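Sensor protein (Pseudomonas syringae pv. tomato, PDB 2R8R) is probably a membrane-bound histidine kinase of a two-component system that autophosphorylates with ATP, represented here by its N-terminal KdpD sensor domain of the P-loop NTPase clan. Local coordinates at residues A[72-77]-A[95-100]; A[83-88]-A[116-121]; A[127-132]-A[146-151]; A[168-173]-A[192-197]. All coordinates share one frame; numbering follows the deposited sequence.

Interaction 1: A[72-77]-A[95-100]; sequences LEEMDL and HTNAPG
The imidazole of His95 meets the carboxylate of Glu74 at its edge: OE2 lies almost exactly in the ring plane, at the NE2 corner, while the carboxylate itself is turned 48° from the ring. The side chain of Asn97 crosses that of Glu74 at about a right angle, amide and carboxylate planes 51° apart, its OD1 3.4 Å from Glu74 OE1, an approach of two acceptors and no bond. The two side chains that do bond reach for each other tip to tip. His95 NE2 donates to Glu74 OE2 over 2.8 Å, a fairly straight bond that uses the syn lone pair of the oxygen. The backbone N of Ala98 donates to that same OE2 at 2.9 Å, coming in from above the carboxylate plane, so one oxygen is gripped by two donors. OE1 is taken by a salt bridge to Arg106 on helix 106-115. With one oxygen held by His95 and Ala98 and the other by an arginine, the buried Glu74 is very likely ionised. A bend at chi2 (-35°) folds its chain toward the loop and lays CG against Ala98 CB.

Beside this polar knot, Leu72 covers the loop with its CD1 branch, which sits 3.7 Å from Ala98 CB and presses more tightly on Pro99 CD, at 3.5 Å. The amide nitrogen of Asn97 is turned to the carbonyl of His103, which fixes that side chain within its own loop. The arrangement is a His-carboxylate hydrogen bond joined to a backbone amide, by which the two-stranded antiparallel hairpin 63-74 is fastened to the loop that follows strand 87-90 of the central parallel sheet.

Interaction 2: A[83-88]-A[116-121]; sequences AAPSLV and AGIDVY
Neighbouring parallel strands meet here at the start of a beta-alpha-beta unit, strand 87-90 being linked through helix 106-115 to strand 119-125. Leu87 pairs with Asp119 and Val88 with Val120. Three backbone bonds make the join. Asp119 N donates to Ser86 O at 2.9 Å, from above the carbonyl plane and somewhat bent; Val88 N to Asp119 O is shorter and straighter, at 2.7 Å. Tyr121 N then reaches Val88 O at 3.0 Å; these last two donors lie in the planes of their carbonyls. Ahead of the strands a water extends the join, donating to both Ser86 O and Gly117 O, so that the Ser86 carbonyl accepts twice.

On the face carrying Leu87 and Asp119, the leucine runs out with CG anti to its backbone N (chi1 179°) and crosses the tyrosine at about a right angle. Its CD1 hangs over one face of the Tyr121 ring, 3.8 Å from the centroid, a CH-pi contact. Helix 19-32 touches Leu87 and Tyr121. The other face carries Val88 and Val120; Val88 CG2 presses on Ile118 CG2, just before the strand, at a tight 3.4 Å, and Leu113 of helix 106-115 touches Ile118 and Val120. Asp119 OD1 accepts from Arg6 N. Gly117, with positive phi, ends helix 106-115 in a Schellman motif. Parallel pairing with helices on both faces is characteristic of three-layer alpha/beta folds, among them the P-loop NTPases to whose clan this domain belongs.

Interaction 3: A[127-132]-A[146-151]; sequences QHLESL and ETLPDW
Five hydrogen bonds link segments 127-132 and 146-151, two between backbones and three through side chains. The His128 O accepts from Leu148 N at 2.9 Å, the donor lying above the carbonyl plane, and Leu148 O in turn accepts from Glu130 N at 3.0 Å, in plane and straighter. Leu129 and Leu148 are thus bridged like a single pair of beta residues.

At one end, His128 ND1 donates to Glu146 O over 2.7 Å, with that oxygen close to the ring plane; since ND1 is the donor, it carries a proton. Gln127 CG lies over one face of the ring. OE2 of Glu146 accepts from Thr96 N.

At the other end, Asp150 works as a two-pronged acceptor: OD1 takes the backbone N of Ser131 at 3.1 Å in a nearly straight bond (171°), and OD2 takes Ser131 OG at a very short 2.4 Å, each oxygen through its syn lone pair. Ser131 OG sits between its own backbone N and carbonyl carbon (chi1 61°), which lets hydroxyl and amide face the same carboxylate. Water joins the flank, bonding to Thr147 OG1 and donating to Glu130 OE2 at 2.6 Å. The extended Glu130 chain passes across Thr147, and its carboxylate ends by Pro149.

Beneath the polar links Leu129 and Leu148 lie side by side, CD2 to CD2. Leu129 packs on Thr207 of helix 194-209, while Leu148 and Pro149 rest on Trp107 of helix 106-115. The contact thus fastens the segment between strand 119-125 and helix 133-140 to the lead-in of helix 150-154.

Interaction 4: A[168-173]-A[192-197]; sequences ELLERL and FTQTNL
Three leucines from one side of helix 166-174 meet Phe192 and the first turn of helix 194-209, and the contact is entirely apolar apart from carbonyl and amide oxygens at its border. Closest of all is Leu173 CD2, which presses on Phe192 CB at 3.3 Å and crosses the phenylalanine obliquely near the root of its ring. Leu169 comes to the same ring at its edge, CD2 standing 4.2 Å from CE1. That methyl also meets Leu197 CD2 at 3.8 Å, the two side chains crossing at about a right angle.

Leu170 fills the middle with both branches: CD2 rests on Phe192 O at 3.5 Å and on Leu197 CD1 at 3.8 Å, while CD1 approaches Gln194 OE1. A bend at chi2 of the glutamine brings OE1 beside CD1, the two side chains crossing at about a right angle.

The torsions sort the leucines. Leu169 and Leu173, one helical turn apart, both hold CG anti to the backbone N (chi1 -170° and 179°), whereas Leu170 has CG beside its backbone N (chi1 -69°), which sends its methyls across to Phe192 and helix 194-209. Phe192 leaves helix 185-191, and Thr193 starts the next one as its N-cap, OG1 accepting from Asn196 N at 3.2 Å; the cap opens the turn that carries Leu197, whose N bonds to Thr193 O. Farther out, Leu169 and Leu197 both touch Ala14, and Leu169 also Val17, in the loop of a probable Walker A motif. This is apolar packing of helix 166-174 against the N-capped start of helix 194-209, in the C-terminal helical part of this P-loop NTPase-like domain.

Reading from the N terminus, the last residues of hairpin 63-74 open interaction 1 at 72-77; the chain then passes through 83-88 of interaction 2 before 95-100 closes interaction 1. Interaction 2 closes only at 116-121, so the two cross: interaction 1 ties the hairpin to the loop after strand 87-90, and interaction 2 joins that strand to 119-125, with helix 106-115 in the connection. Interaction 3 follows in series, closing the loop around helix 133-140; it touches interaction 1, where Thr96 N and Glu146 OE2 probably hydrogen-bond. Interaction 4 comes last, closing the loop that contains helix 185-191. It lies across the chain's centre from interactions 1 and 2.

Interaction 1: A[72-77]-A[95-100]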
loop_
_atom_site.group_PDB
_atom_site.type_symbol
_atom_site.label_atom_id
_atom_site.label_comp_id
_atom_site.label_asym_id
_atom_site.label_seq_id
_atom_site.Cartn_x
_atom_site.Cartn_y
_atom_site.Cartn_z
ATOM N N LEU A 72 -15.092 9.131 -3.959
ATOM C CA LEU A 72 -14.328 8.043 -3.362
ATOM C C LEU A 72 -14.230 6.890 -4.366
ATOM O O LEU A 72 -15.163 6.660 -5.099
ATOM C CB LEU A 72 -15.015 7.569 -2.072
ATOM C CG LEU A 72 -15.171 8.596 -0.927
ATOM C CD1 LEU A 72 -15.638 7.959 0.383
ATOM C CD2 LEU A 72 -13.855 9.339 -0.721
ATOM N N GLU A 73 -13.070 6.219 -4.422
ATOM C CA GLU A 73 -12.804 5.076 -5.318
ATOM C C GLU A 73 -12.447 3.871 -4.458
ATOM O O GLU A 73 -11.675 3.992 -3.512
ATOM C CB GLU A 73 -11.630 5.356 -6.258
ATOM C CG GLU A 73 -11.744 6.598 -7.129
ATOM C CD GLU A 73 -10.408 6.983 -7.725
ATOM O OE1 GLU A 73 -9.381 6.917 -7.002
ATOM O OE2 GLU A 73 -10.353 7.331 -8.933
ATOM N N GLU A 74 -13.040 2.720 -4.753
ATOM C CA GLU A 74 -12.648 1.472 -4.132
ATOM C C GLU A 74 -12.425 0.428 -5.199
ATOM O O GLU A 74 -13.014 0.475 -6.274
ATOM C CB GLU A 74 -13.757 0.900 -3.225
ATOM C CG GLU A 74 -13.793 1.306 -1.784
ATOM C CD GLU A 74 -12.464 1.509 -1.160
ATOM O OE1 GLU A 74 -11.562 0.686 -1.411
ATOM O OE2 GLU A 74 -12.337 2.478 -0.386
HETATM N N MSE A 75 -11.588 -0.535 -4.841
HETATM C CA MSE A 75 -11.455 -1.766 -5.539
HETATM C C MSE A 75 -12.835 -2.440 -5.695
HETATM O O MSE A 75 -13.666 -2.477 -4.742
HETATM C CB MSE A 75 -10.536 -2.649 -4.740
HETATM C CG MSE A 75 -10.258 -3.940 -5.336
HETATM SE SE MSE A 75 -9.234 -5.048 -4.116
HETATM C CE MSE A 75 -10.427 -5.138 -2.671
ATOM N N ASP A 76 -13.073 -2.931 -6.910
ATOM C CA ASP A 76 -14.277 -3.655 -7.209
ATOM C C ASP A 76 -14.100 -5.121 -6.840
ATOM O O ASP A 76 -13.879 -5.968 -7.679
ATOM C CB ASP A 76 -14.642 -3.482 -8.668
ATOM C CG ASP A 76 -16.018 -3.981 -8.984
ATOM O OD1 ASP A 76 -16.690 -4.562 -8.110
ATOM O OD2 ASP A 76 -16.446 -3.762 -10.120
ATOM N N LEU A 77 -14.241 -5.398 -5.554
ATOM C CA LEU A 77 -14.022 -6.708 -4.976
ATOM C C LEU A 77 -14.900 -7.793 -5.629
ATOM O O LEU A 77 -14.424 -8.889 -5.962
ATOM C CB LEU A 77 -14.315 -6.623 -3.474
ATOM C CG LEU A 77 -14.127 -7.870 -2.593
ATOM C CD1 LEU A 77 -12.681 -8.418 -2.687
ATOM C CD2 LEU A 77 -14.534 -7.534 -1.116
ATOM N N HIS A 95 -5.714 0.701 4.351
ATOM C CA HIS A 95 -6.860 1.491 3.931
ATOM C C HIS A 95 -8.188 1.137 4.600
ATOM O O HIS A 95 -8.594 -0.042 4.702
ATOM C CB HIS A 95 -6.981 1.361 2.422
ATOM C CG HIS A 95 -8.062 2.185 1.791
ATOM N ND1 HIS A 95 -7.904 3.522 1.487
ATOM C CD2 HIS A 95 -9.263 1.829 1.288
ATOM C CE1 HIS A 95 -8.985 3.959 0.861
ATOM N NE2 HIS A 95 -9.825 2.951 0.739
ATOM N N THR A 96 -8.872 2.179 5.043
ATOM C CA THR A 96 -10.241 2.083 5.544
ATOM C C THR A 96 -11.155 2.389 4.366
ATOM O O THR A 96 -11.030 3.445 3.759
ATOM C CB THR A 96 -10.461 3.074 6.718
ATOM O OG1 THR A 96 -9.686 2.627 7.836
ATOM C CG2 THR A 96 -11.939 3.153 7.152
ATOM N N ASN A 97 -12.026 1.442 4.015
ATOM C CA ASN A 97 -12.840 1.535 2.809
ATOM C C ASN A 97 -13.913 2.633 2.868
ATOM O O ASN A 97 -14.333 3.037 3.922
ATOM C CB ASN A 97 -13.536 0.193 2.508
ATOM C CG ASN A 97 -12.568 -0.920 2.148
ATOM O OD1 ASN A 97 -11.443 -0.671 1.737
ATOM N ND2 ASN A 97 -13.016 -2.160 2.299
ATOM N N ALA A 98 -14.348 3.050 1.687
ATOM C CA ALA A 98 -15.365 4.047 1.460
ATOM C C ALA A 98 -16.646 3.583 2.091
ATOM O O ALA A 98 -16.942 2.381 2.039
ATOM C CB ALA A 98 -15.563 4.245 -0.094
ATOM N N PRO A 99 -17.429 4.520 2.679
ATOM C CA PRO A 99 -18.705 4.130 3.290
ATOM C C PRO A 99 -19.604 3.323 2.346
ATOM O O PRO A 99 -19.648 3.594 1.153
ATOM C CB PRO A 99 -19.356 5.495 3.649
ATOM C CG PRO A 99 -18.190 6.433 3.825
ATOM C CD PRO A 99 -17.209 5.986 2.764
ATOM N N GLY A 100 -20.312 2.334 2.893
ATOM C CA GLY A 100 -21.168 1.467 2.083
ATOM C C GLY A 100 -20.464 0.226 1.549
ATOM O O GLY A 100 -21.065 -0.572 0.826
#

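Interaction 2: A[83-88]-A[116-121]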
loop_
_atom_site.group_PDB
_atom_site.type_symbol
_atom_site.label_atom_id
_atom_site.label_comp_id
_atom_site.label_asym_id
_atom_site.label_seq_id
_atom_site.Cartn_x
_atom_site.Cartn_y
_atom_site.Cartn_z
ATOM N N ALA A 83 -14.236 -12.643 -11.710
ATOM C CA ALA A 83 -13.242 -12.893 -12.758
ATOM C C ALA A 83 -12.181 -13.918 -12.321
ATOM O O ALA A 83 -11.553 -14.572 -13.154
ATOM C CB ALA A 83 -12.594 -11.598 -13.146
ATOM N N ALA A 84 -11.979 -14.017 -11.007
ATOM C CA ALA A 84 -10.974 -14.883 -10.381
ATOM C C ALA A 84 -9.592 -14.867 -11.044
ATOM O O ALA A 84 -9.133 -15.889 -11.527
ATOM C CB ALA A 84 -11.499 -16.332 -10.282
ATOM N N PRO A 85 -8.900 -13.716 -11.029
ATOM C CA PRO A 85 -7.532 -13.704 -11.559
ATOM C C PRO A 85 -6.606 -14.546 -10.680
ATOM O O PRO A 85 -6.948 -14.950 -9.545
ATOM C CB PRO A 85 -7.089 -12.211 -11.445
ATOM C CG PRO A 85 -8.238 -11.467 -11.000
ATOM C CD PRO A 85 -9.268 -12.426 -10.433
ATOM N N SER A 86 -5.419 -14.782 -11.179
ATOM C CA SER A 86 -4.469 -15.548 -10.411
ATOM C C SER A 86 -3.780 -14.663 -9.334
ATOM O O SER A 86 -3.516 -15.149 -8.226
ATOM C CB SER A 86 -3.482 -16.180 -11.360
ATOM O OG SER A 86 -2.346 -16.620 -10.681
ATOM N N LEU A 87 -3.506 -13.392 -9.686
ATOM C CA LEU A 87 -2.816 -12.408 -8.836
ATOM C C LEU A 87 -3.535 -11.083 -8.906
ATOM O O LEU A 87 -3.790 -10.571 -9.997
ATOM C CB LEU A 87 -1.389 -12.189 -9.319
ATOM C CG LEU A 87 -0.475 -11.166 -8.589
ATOM C CD1 LEU A 87 -0.363 -11.465 -7.072
ATOM C CD2 LEU A 87 0.899 -11.119 -9.248
ATOM N N VAL A 88 -3.885 -10.523 -7.745
ATOM C CA VAL A 88 -4.455 -9.157 -7.681
ATOM C C VAL A 88 -3.486 -8.203 -6.981
ATOM O O VAL A 88 -2.919 -8.518 -5.927
ATOM C CB VAL A 88 -5.881 -9.106 -7.045
ATOM C CG1 VAL A 88 -6.434 -7.681 -7.032
ATOM C CG2 VAL A 88 -6.823 -9.984 -7.831
ATOM N N ALA A 116 -10.448 -17.144 -1.599
ATOM C CA ALA A 116 -10.891 -17.599 -2.927
ATOM C C ALA A 116 -9.749 -18.162 -3.764
ATOM O O ALA A 116 -9.967 -18.559 -4.897
ATOM C CB ALA A 116 -11.602 -16.461 -3.699
ATOM N N GLY A 117 -8.544 -18.217 -3.207
ATOM C CA GLY A 117 -7.392 -18.788 -3.875
ATOM C C GLY A 117 -6.647 -17.807 -4.767
ATOM O O GLY A 117 -5.805 -18.197 -5.555
ATOM N N ILE A 118 -6.986 -16.529 -4.670
ATOM C CA ILE A 118 -6.348 -15.486 -5.461
ATOM C C ILE A 118 -5.115 -14.986 -4.684
ATOM O O ILE A 118 -5.196 -14.645 -3.498
ATOM C CB ILE A 118 -7.366 -14.330 -5.783
ATOM C CG1 ILE A 118 -8.589 -14.912 -6.541
ATOM C CG2 ILE A 118 -6.696 -13.135 -6.580
ATOM C CD1 ILE A 118 -9.825 -13.994 -6.528
ATOM N N ASP A 119 -3.971 -14.964 -5.355
ATOM C CA ASP A 119 -2.766 -14.352 -4.792
ATOM C C ASP A 119 -2.922 -12.839 -4.760
ATOM O O ASP A 119 -3.575 -12.248 -5.628
ATOM C CB ASP A 119 -1.519 -14.723 -5.627
ATOM C CG ASP A 119 -1.209 -16.220 -5.599
ATOM O OD1 ASP A 119 -1.386 -16.881 -4.549
ATOM O OD2 ASP A 119 -0.767 -16.729 -6.642
ATOM N N VAL A 120 -2.319 -12.220 -3.749
ATOM C CA VAL A 120 -2.338 -10.788 -3.601
ATOM C C VAL A 120 -0.959 -10.192 -3.332
ATOM O O VAL A 120 -0.204 -10.685 -2.486
ATOM C CB VAL A 120 -3.339 -10.314 -2.502
ATOM C CG1 VAL A 120 -3.253 -8.794 -2.380
ATOM C CG2 VAL A 120 -4.808 -10.755 -2.821
ATOM N N TYR A 121 -0.634 -9.129 -4.073
ATOM C CA TYR A 121 0.523 -8.250 -3.755
ATOM C C TYR A 121 -0.058 -6.968 -3.173
ATOM O O TYR A 121 -1.077 -6.474 -3.646
ATOM C CB TYR A 121 1.336 -7.880 -5.010
ATOM C CG TYR A 121 2.226 -8.960 -5.628
ATOM C CD1 TYR A 121 2.231 -10.262 -5.170
ATOM C CD2 TYR A 121 3.057 -8.649 -6.724
ATOM C CE1 TYR A 121 3.037 -11.245 -5.768
ATOM C CE2 TYR A 121 3.870 -9.615 -7.311
ATOM C CZ TYR A 121 3.860 -10.912 -6.817
ATOM O OH TYR A 121 4.686 -11.853 -7.399
HETATM O O HOH W 1 -3.945 -17.888 -7.573
#

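Interaction 3: A[127-132]-A[146-151]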
loop_
_atom_site.group_PDB
_atom_site.type_symbol
_atom_site.label_atom_id
_atom_site.label_comp_id
_atom_site.label_asym_id
_atom_site.label_seq_id
_atom_site.Cartn_x
_atom_site.Cartn_y
_atom_site.Cartn_z
ATOM N N GLN A 127 4.157 2.802 9.608
ATOM C CA GLN A 127 3.404 3.611 10.594
ATOM C C GLN A 127 2.005 3.093 10.935
ATOM O O GLN A 127 1.453 3.408 12.008
ATOM C CB GLN A 127 3.246 5.053 10.091
ATOM C CG GLN A 127 2.478 5.148 8.790
ATOM C CD GLN A 127 2.465 6.527 8.180
ATOM O OE1 GLN A 127 1.608 7.324 8.561
ATOM N NE2 GLN A 127 3.390 6.819 7.199
ATOM N N HIS A 128 1.430 2.322 10.008
ATOM C CA HIS A 128 0.073 1.816 10.134
ATOM C C HIS A 128 -0.066 0.646 11.063
ATOM O O HIS A 128 -1.152 0.371 11.539
ATOM C CB HIS A 128 -0.496 1.475 8.758
ATOM C CG HIS A 128 -0.559 2.654 7.844
ATOM N ND1 HIS A 128 -1.512 3.647 7.969
ATOM C CD2 HIS A 128 0.246 3.024 6.823
ATOM C CE1 HIS A 128 -1.307 4.562 7.044
ATOM N NE2 HIS A 128 -0.245 4.207 6.335
ATOM N N LEU A 129 1.021 -0.030 11.373
ATOM C CA LEU A 129 0.945 -1.143 12.305
ATOM C C LEU A 129 0.435 -0.706 13.688
ATOM O O LEU A 129 0.986 0.227 14.274
ATOM C CB LEU A 129 2.307 -1.815 12.437
ATOM C CG LEU A 129 2.716 -2.578 11.174
ATOM C CD1 LEU A 129 4.127 -3.123 11.338
ATOM C CD2 LEU A 129 1.700 -3.710 10.883
ATOM N N GLU A 130 -0.581 -1.416 14.200
ATOM C CA GLU A 130 -1.186 -1.114 15.511
ATOM C C GLU A 130 -0.188 -0.937 16.662
ATOM O O GLU A 130 -0.221 0.067 17.371
ATOM C CB GLU A 130 -2.198 -2.201 15.897
ATOM C CG GLU A 130 -3.638 -1.824 15.641
ATOM C CD GLU A 130 -4.599 -2.999 15.814
ATOM O OE1 GLU A 130 -4.251 -4.018 16.459
ATOM O OE2 GLU A 130 -5.713 -2.899 15.277
ATOM N N SER A 131 0.701 -1.923 16.820
ATOM C CA SER A 131 1.743 -1.915 17.856
ATOM C C SER A 131 2.629 -0.665 17.868
ATOM O O SER A 131 3.211 -0.337 18.900
ATOM C CB SER A 131 2.645 -3.126 17.673
ATOM O OG SER A 131 3.277 -3.073 16.400
ATOM N N LEU A 132 2.723 0.016 16.721
ATOM C CA LEU A 132 3.601 1.177 16.508
ATOM C C LEU A 132 2.855 2.539 16.503
ATOM O O LEU A 132 3.497 3.574 16.304
ATOM C CB LEU A 132 4.349 0.994 15.155
ATOM C CG LEU A 132 5.341 -0.185 15.036
ATOM C CD1 LEU A 132 6.041 -0.259 13.659
ATOM C CD2 LEU A 132 6.399 -0.130 16.175
ATOM N N GLU A 146 -5.574 5.352 9.992
ATOM C CA GLU A 146 -5.788 4.055 9.331
ATOM C C GLU A 146 -4.733 3.093 9.904
ATOM O O GLU A 146 -3.540 3.247 9.651
ATOM C CB GLU A 146 -5.667 4.188 7.801
ATOM C CG GLU A 146 -6.796 4.990 7.108
ATOM C CD GLU A 146 -6.670 5.005 5.588
ATOM O OE1 GLU A 146 -5.521 5.250 5.117
ATOM O OE2 GLU A 146 -7.687 4.791 4.854
ATOM N N THR A 147 -5.166 2.132 10.702
ATOM C CA THR A 147 -4.263 1.158 11.293
ATOM C C THR A 147 -4.515 -0.266 10.746
ATOM O O THR A 147 -5.555 -0.557 10.136
ATOM C CB THR A 147 -4.397 1.094 12.819
ATOM O OG1 THR A 147 -5.739 0.721 13.134
ATOM C CG2 THR A 147 -4.033 2.430 13.505
ATOM N N LEU A 148 -3.522 -1.121 10.976
ATOM C CA LEU A 148 -3.482 -2.521 10.500
ATOM C C LEU A 148 -3.101 -3.430 11.683
ATOM O O LEU A 148 -2.138 -3.157 12.391
ATOM C CB LEU A 148 -2.446 -2.663 9.363
ATOM C CG LEU A 148 -2.309 -4.043 8.735
ATOM C CD1 LEU A 148 -3.573 -4.321 7.858
ATOM C CD2 LEU A 148 -0.969 -4.221 7.972
ATOM N N PRO A 149 -3.887 -4.479 11.941
ATOM C CA PRO A 149 -3.433 -5.380 13.002
ATOM C C PRO A 149 -2.140 -6.036 12.581
ATOM O O PRO A 149 -1.983 -6.439 11.400
ATOM C CB PRO A 149 -4.582 -6.402 13.142
ATOM C CG PRO A 149 -5.766 -5.734 12.553
ATOM C CD PRO A 149 -5.188 -4.901 11.404
ATOM N N ASP A 150 -1.207 -6.105 13.520
ATOM C CA ASP A 150 0.108 -6.655 13.224
ATOM C C ASP A 150 0.024 -8.067 12.616
ATOM O O ASP A 150 0.782 -8.398 11.712
ATOM C CB ASP A 150 0.962 -6.657 14.477
ATOM C CG ASP A 150 1.252 -5.257 14.977
ATOM O OD1 ASP A 150 0.291 -4.473 15.097
ATOM O OD2 ASP A 150 2.436 -4.947 15.250
ATOM N N TRP A 151 -0.921 -8.873 13.097
ATOM C CA TRP A 151 -1.080 -10.258 12.634
ATOM C C TRP A 151 -1.387 -10.381 11.144
ATOM O O TRP A 151 -1.014 -11.368 10.537
ATOM C CB TRP A 151 -2.116 -11.026 13.479
ATOM C CG TRP A 151 -3.517 -10.577 13.266
ATOM C CD1 TRP A 151 -4.227 -9.751 14.061
ATOM C CD2 TRP A 151 -4.376 -10.918 12.156
ATOM N NE1 TRP A 151 -5.484 -9.559 13.539
ATOM C CE2 TRP A 151 -5.603 -10.259 12.369
ATOM C CE3 TRP A 151 -4.235 -11.747 11.027
ATOM C CZ2 TRP A 151 -6.685 -10.388 11.494
ATOM C CZ3 TRP A 151 -5.304 -11.883 10.158
ATOM C CH2 TRP A 151 -6.513 -11.208 10.391
HETATM O O HOH W 2 -6.322 -2.022 12.904
#

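Interaction 4: A[168-173]-A[192-197]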
loop_
_atom_site.group_PDB
_atom_site.type_symbol
_atom_site.label_atom_id
_atom_site.label_comp_id
_atom_site.label_asym_id
_atom_site.label_seq_id
_atom_site.Cartn_x
_atom_site.Cartn_y
_atom_site.Cartn_z
ATOM N N GLU A 168 17.667 11.069 0.752
ATOM C CA GLU A 168 17.189 10.909 -0.594
ATOM C C GLU A 168 15.677 11.055 -0.693
ATOM O O GLU A 168 15.177 11.653 -1.631
ATOM C CB GLU A 168 17.635 9.541 -1.109
ATOM C CG GLU A 168 17.466 9.434 -2.563
ATOM C CD GLU A 168 17.939 8.111 -3.131
ATOM O OE1 GLU A 168 18.885 7.483 -2.580
ATOM O OE2 GLU A 168 17.346 7.734 -4.162
ATOM N N LEU A 169 14.941 10.504 0.264
ATOM C CA LEU A 169 13.477 10.715 0.324
ATOM C C LEU A 169 13.086 12.214 0.463
ATOM O O LEU A 169 12.158 12.675 -0.188
ATOM C CB LEU A 169 12.854 9.885 1.460
ATOM C CG LEU A 169 11.324 9.790 1.529
ATOM C CD1 LEU A 169 10.693 9.415 0.204
ATOM C CD2 LEU A 169 10.917 8.800 2.649
ATOM N N LEU A 170 13.815 12.960 1.290
ATOM C CA LEU A 170 13.659 14.429 1.395
ATOM C C LEU A 170 13.920 15.151 0.052
ATOM O O LEU A 170 13.192 16.066 -0.300
ATOM C CB LEU A 170 14.559 14.982 2.482
ATOM C CG LEU A 170 14.156 14.590 3.909
ATOM C CD1 LEU A 170 15.216 14.965 4.920
ATOM C CD2 LEU A 170 12.780 15.248 4.267
ATOM N N GLU A 171 14.901 14.690 -0.732
ATOM C CA GLU A 171 15.116 15.268 -2.056
ATOM C C GLU A 171 13.953 15.003 -2.968
ATOM O O GLU A 171 13.607 15.849 -3.768
ATOM C CB GLU A 171 16.336 14.673 -2.747
ATOM C CG GLU A 171 17.610 15.322 -2.501
ATOM C CD GLU A 171 18.740 14.580 -3.175
ATOM O OE1 GLU A 171 18.514 13.421 -3.662
ATOM O OE2 GLU A 171 19.867 15.130 -3.210
ATOM N N ARG A 172 13.437 13.775 -2.925
ATOM C CA ARG A 172 12.238 13.392 -3.703
ATOM C C ARG A 172 11.001 14.232 -3.385
ATOM O O ARG A 172 10.262 14.634 -4.279
ATOM C CB ARG A 172 11.896 11.927 -3.488
ATOM C CG ARG A 172 12.912 10.997 -4.046
ATOM C CD ARG A 172 12.453 9.556 -3.968
ATOM N NE ARG A 172 11.485 9.269 -5.018
ATOM C CZ ARG A 172 11.804 9.074 -6.298
ATOM N NH1 ARG A 172 13.068 9.164 -6.703
ATOM N NH2 ARG A 172 10.858 8.819 -7.195
ATOM N N LEU A 173 10.771 14.462 -2.105
ATOM C CA LEU A 173 9.703 15.331 -1.638
ATOM C C LEU A 173 9.899 16.776 -2.190
ATOM O O LEU A 173 9.015 17.345 -2.821
ATOM C CB LEU A 173 9.671 15.266 -0.099
ATOM C CG LEU A 173 8.661 16.104 0.697
ATOM C CD1 LEU A 173 7.231 15.695 0.385
ATOM C CD2 LEU A 173 8.982 16.009 2.174
ATOM N N PHE A 192 7.870 14.584 7.447
ATOM C CA PHE A 192 9.056 14.393 6.627
ATOM C C PHE A 192 10.157 15.288 7.113
ATOM O O PHE A 192 10.370 16.387 6.583
ATOM C CB PHE A 192 8.772 14.698 5.151
ATOM C CG PHE A 192 7.969 13.661 4.492
ATOM C CD1 PHE A 192 8.573 12.628 3.820
ATOM C CD2 PHE A 192 6.587 13.699 4.549
ATOM C CE1 PHE A 192 7.813 11.636 3.197
ATOM C CE2 PHE A 192 5.832 12.694 3.929
ATOM C CZ PHE A 192 6.476 11.660 3.267
ATOM N N THR A 193 10.823 14.809 8.154
ATOM C CA THR A 193 12.089 15.336 8.588
ATOM C C THR A 193 13.101 14.200 8.594
ATOM O O THR A 193 12.758 13.026 8.522
ATOM C CB THR A 193 11.976 16.003 9.997
ATOM O OG1 THR A 193 11.699 14.996 10.971
ATOM C CG2 THR A 193 10.873 17.087 10.009
ATOM N N GLN A 194 14.363 14.573 8.638
ATOM C CA GLN A 194 15.489 13.637 8.690
ATOM C C GLN A 194 15.359 12.735 9.907
ATOM O O GLN A 194 15.489 11.528 9.819
ATOM C CB GLN A 194 16.792 14.472 8.750
ATOM C CG GLN A 194 18.098 13.697 8.871
ATOM C CD GLN A 194 18.379 12.793 7.681
ATOM O OE1 GLN A 194 18.065 13.128 6.541
ATOM N NE2 GLN A 194 18.991 11.648 7.944
ATOM N N THR A 195 15.114 13.350 11.055
ATOM C CA THR A 195 14.981 12.624 12.312
ATOM C C THR A 195 13.829 11.629 12.263
ATOM O O THR A 195 14.008 10.487 12.653
ATOM C CB THR A 195 14.785 13.601 13.513
ATOM O OG1 THR A 195 16.052 14.159 13.883
ATOM C CG2 THR A 195 14.214 12.871 14.719
ATOM N N ASN A 196 12.644 12.068 11.843
ATOM C CA ASN A 196 11.474 11.192 11.806
ATOM C C ASN A 196 11.595 10.041 10.794
ATOM O O ASN A 196 11.262 8.891 11.097
ATOM C CB ASN A 196 10.213 12.009 11.488
ATOM C CG ASN A 196 9.780 12.912 12.637
ATOM O OD1 ASN A 196 10.249 12.768 13.761
ATOM N ND2 ASN A 196 8.877 13.858 12.345
ATOM N N LEU A 197 12.106 10.349 9.606
ATOM C CA LEU A 197 12.265 9.350 8.557
ATOM C C LEU A 197 13.343 8.311 8.910
ATOM O O LEU A 197 13.230 7.155 8.536
ATOM C CB LEU A 197 12.543 10.036 7.198
ATOM C CG LEU A 197 11.390 10.869 6.611
ATOM C CD1 LEU A 197 11.866 11.751 5.404
ATOM C CD2 LEU A 197 10.162 9.987 6.227
#